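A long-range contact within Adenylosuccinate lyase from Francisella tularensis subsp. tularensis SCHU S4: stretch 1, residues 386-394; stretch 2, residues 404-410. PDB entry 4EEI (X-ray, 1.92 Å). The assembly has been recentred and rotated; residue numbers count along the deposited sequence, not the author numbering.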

# COMPACT_ATOMS: atom_id res chain seq x y z
N GLU B 386 -34.40 -38.82 -21.31
CA GLU B 386 -35.73 -38.38 -20.88
C GLU B 386 -35.85 -36.86 -20.86
O GLU B 386 -35.05 -36.17 -20.23
CB GLU B 386 -36.05 -38.97 -19.51
CG GLU B 386 -36.29 -40.47 -19.52
CD GLU B 386 -36.54 -41.03 -18.13
OE1 GLU B 386 -37.41 -40.51 -17.41
OE2 GLU B 386 -35.85 -42.00 -17.76
N SER B 387 -36.87 -36.34 -21.54
CA SER B 387 -37.05 -34.89 -21.66
C SER B 387 -37.74 -34.27 -20.45
O SER B 387 -38.93 -34.50 -20.24
CB SER B 387 -37.84 -34.55 -22.92
OG SER B 387 -38.20 -33.18 -22.92
N PHE B 388 -36.99 -33.48 -19.68
CA PHE B 388 -37.53 -32.78 -18.52
C PHE B 388 -38.76 -31.95 -18.92
O PHE B 388 -39.78 -31.99 -18.24
CB PHE B 388 -36.44 -31.87 -17.91
CG PHE B 388 -36.68 -31.50 -16.46
CD1 PHE B 388 -37.93 -31.11 -16.00
CD2 PHE B 388 -35.62 -31.52 -15.55
CE1 PHE B 388 -38.13 -30.76 -14.67
CE2 PHE B 388 -35.82 -31.17 -14.22
CZ PHE B 388 -37.08 -30.79 -13.78
N SER B 389 -38.64 -31.22 -20.03
CA SER B 389 -39.72 -30.36 -20.51
C SER B 389 -41.03 -31.11 -20.75
O SER B 389 -42.03 -30.84 -20.10
CB SER B 389 -39.30 -29.61 -21.77
OG SER B 389 -38.32 -28.62 -21.49
N LYS B 390 -41.00 -32.06 -21.69
CA LYS B 390 -42.21 -32.80 -22.06
C LYS B 390 -42.88 -33.50 -20.88
O LYS B 390 -44.11 -33.59 -20.82
CB LYS B 390 -41.89 -33.81 -23.17
CG LYS B 390 -41.71 -33.17 -24.54
CD LYS B 390 -42.92 -32.33 -24.92
CE LYS B 390 -42.55 -30.88 -25.22
NZ LYS B 390 -42.23 -30.07 -24.00
N LYS B 391 -42.07 -33.99 -19.95
CA LYS B 391 -42.58 -34.66 -18.75
C LYS B 391 -43.28 -33.69 -17.81
O LYS B 391 -44.33 -34.00 -17.25
CB LYS B 391 -41.44 -35.35 -18.02
CG LYS B 391 -40.85 -36.49 -18.81
CD LYS B 391 -39.53 -36.96 -18.24
CE LYS B 391 -39.33 -38.42 -18.58
NZ LYS B 391 -40.51 -39.24 -18.19
N LEU B 392 -42.69 -32.51 -17.63
CA LEU B 392 -43.30 -31.48 -16.81
C LEU B 392 -44.60 -31.01 -17.46
O LEU B 392 -45.62 -30.86 -16.80
CB LEU B 392 -42.34 -30.30 -16.63
CG LEU B 392 -42.82 -29.22 -15.66
CD1 LEU B 392 -42.98 -29.81 -14.28
CD2 LEU B 392 -41.84 -28.05 -15.64
N GLN B 393 -44.52 -30.78 -18.77
CA GLN B 393 -45.67 -30.42 -19.60
C GLN B 393 -46.80 -31.43 -19.45
O GLN B 393 -47.98 -31.07 -19.45
CB GLN B 393 -45.23 -30.33 -21.06
CG GLN B 393 -46.36 -30.16 -22.06
CD GLN B 393 -46.01 -29.16 -23.14
OE1 GLN B 393 -45.35 -28.16 -22.87
NE2 GLN B 393 -46.45 -29.43 -24.36
N LYS B 394 -46.43 -32.70 -19.33
CA LYS B 394 -47.38 -33.78 -19.14
C LYS B 394 -48.16 -33.58 -17.84
O LYS B 394 -49.39 -33.53 -17.85
CB LYS B 394 -46.65 -35.12 -19.12
CG LYS B 394 -47.53 -36.34 -19.32
CD LYS B 394 -46.85 -37.61 -18.81
CE LYS B 394 -45.51 -37.85 -19.50
NZ LYS B 394 -44.53 -38.51 -18.59
N LEU B 404 -49.63 -25.65 -21.71
CA LEU B 404 -48.37 -24.93 -21.81
C LEU B 404 -47.55 -25.35 -23.02
O LEU B 404 -47.58 -26.51 -23.42
CB LEU B 404 -47.54 -25.17 -20.55
CG LEU B 404 -48.07 -24.63 -19.22
CD1 LEU B 404 -47.23 -25.16 -18.08
CD2 LEU B 404 -48.05 -23.12 -19.23
N ASP B 405 -46.82 -24.40 -23.60
CA ASP B 405 -45.82 -24.75 -24.60
C ASP B 405 -44.43 -24.59 -23.99
O ASP B 405 -43.78 -23.55 -24.16
CB ASP B 405 -45.96 -23.89 -25.86
CG ASP B 405 -45.09 -24.38 -27.00
OD1 ASP B 405 -44.66 -25.56 -26.94
OD2 ASP B 405 -44.83 -23.61 -27.94
N ILE B 406 -43.98 -25.62 -23.27
CA ILE B 406 -42.68 -25.61 -22.62
C ILE B 406 -41.57 -25.92 -23.63
O ILE B 406 -41.56 -26.98 -24.24
CB ILE B 406 -42.62 -26.64 -21.47
CG1 ILE B 406 -43.77 -26.40 -20.48
CG2 ILE B 406 -41.28 -26.58 -20.76
CD1 ILE B 406 -43.68 -27.23 -19.21
N PRO B 407 -40.63 -24.98 -23.82
CA PRO B 407 -39.60 -25.23 -24.83
C PRO B 407 -38.69 -26.38 -24.41
O PRO B 407 -38.43 -26.57 -23.22
CB PRO B 407 -38.82 -23.92 -24.86
CG PRO B 407 -38.95 -23.39 -23.47
CD PRO B 407 -40.33 -23.79 -23.00
N GLU B 408 -38.22 -27.15 -25.39
CA GLU B 408 -37.35 -28.28 -25.13
C GLU B 408 -35.99 -27.81 -24.65
O GLU B 408 -35.35 -26.99 -25.30
CB GLU B 408 -37.20 -29.13 -26.39
CG GLU B 408 -36.35 -30.38 -26.20
CD GLU B 408 -36.98 -31.38 -25.26
OE1 GLU B 408 -36.24 -32.14 -24.61
OE2 GLU B 408 -38.23 -31.40 -25.17
N MET B 409 -35.56 -28.32 -23.51
CA MET B 409 -34.29 -27.92 -22.93
C MET B 409 -33.18 -28.93 -23.23
O MET B 409 -32.46 -29.35 -22.33
CB MET B 409 -34.42 -27.69 -21.43
CG MET B 409 -35.06 -26.36 -21.07
SD MET B 409 -34.49 -24.99 -22.11
CE MET B 409 -33.31 -24.22 -21.01
N ASP B 410 -33.04 -29.30 -24.49
CA ASP B 410 -31.91 -30.11 -24.92
C ASP B 410 -30.72 -29.18 -25.09
O ASP B 410 -30.81 -28.00 -24.75
CB ASP B 410 -32.22 -30.84 -26.23
CG ASP B 410 -32.69 -29.91 -27.32
OD1 ASP B 410 -32.84 -28.70 -27.05
OD2 ASP B 410 -32.93 -30.39 -28.45
O HOH W 1 -36.23 -30.97 -21.57

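This is a mainly polar contact in which side chains at the start of a helix bind mostly the backbone of an irregular segment, with one isoleucine of that segment packed against the helix. Ser387 sits at the N-cap. Its OG accepts from Lys390 N at 3.3 Å and donates to Glu408 OE1 at 2.8 Å, so one hydroxyl both caps the helix and ties it to the second stretch. Ser389 is buried and points toward that stretch; its OG donates to Pro407 O at 2.7 Å. The backbones come closest here, with Ser389 CA 5.6 Å from Glu408 CA. Water 1 fills a place beside them: it accepts from Ser389 N at 2.9 Å and donates to Glu408 OE1 at 3.3 Å.

The CA-to-CB bond of Lys390 points away, but its long chain folds back and NZ donates to Ile406 O at 3.2 Å. Gln393 reaches in from the next turn, where its OE1 accepts from Ile406 N at 2.9 Å. Both backbone polar groups of Ile406 are thus satisfied by the helix. Ile406 is buried and its CA-to-CB bond points toward the helix; Ile406 CD1 packs against Leu392 CD2 at 4.1 Å. In all, 420 Å² is buried, summed over both sides, and Ile406 has the largest covered area.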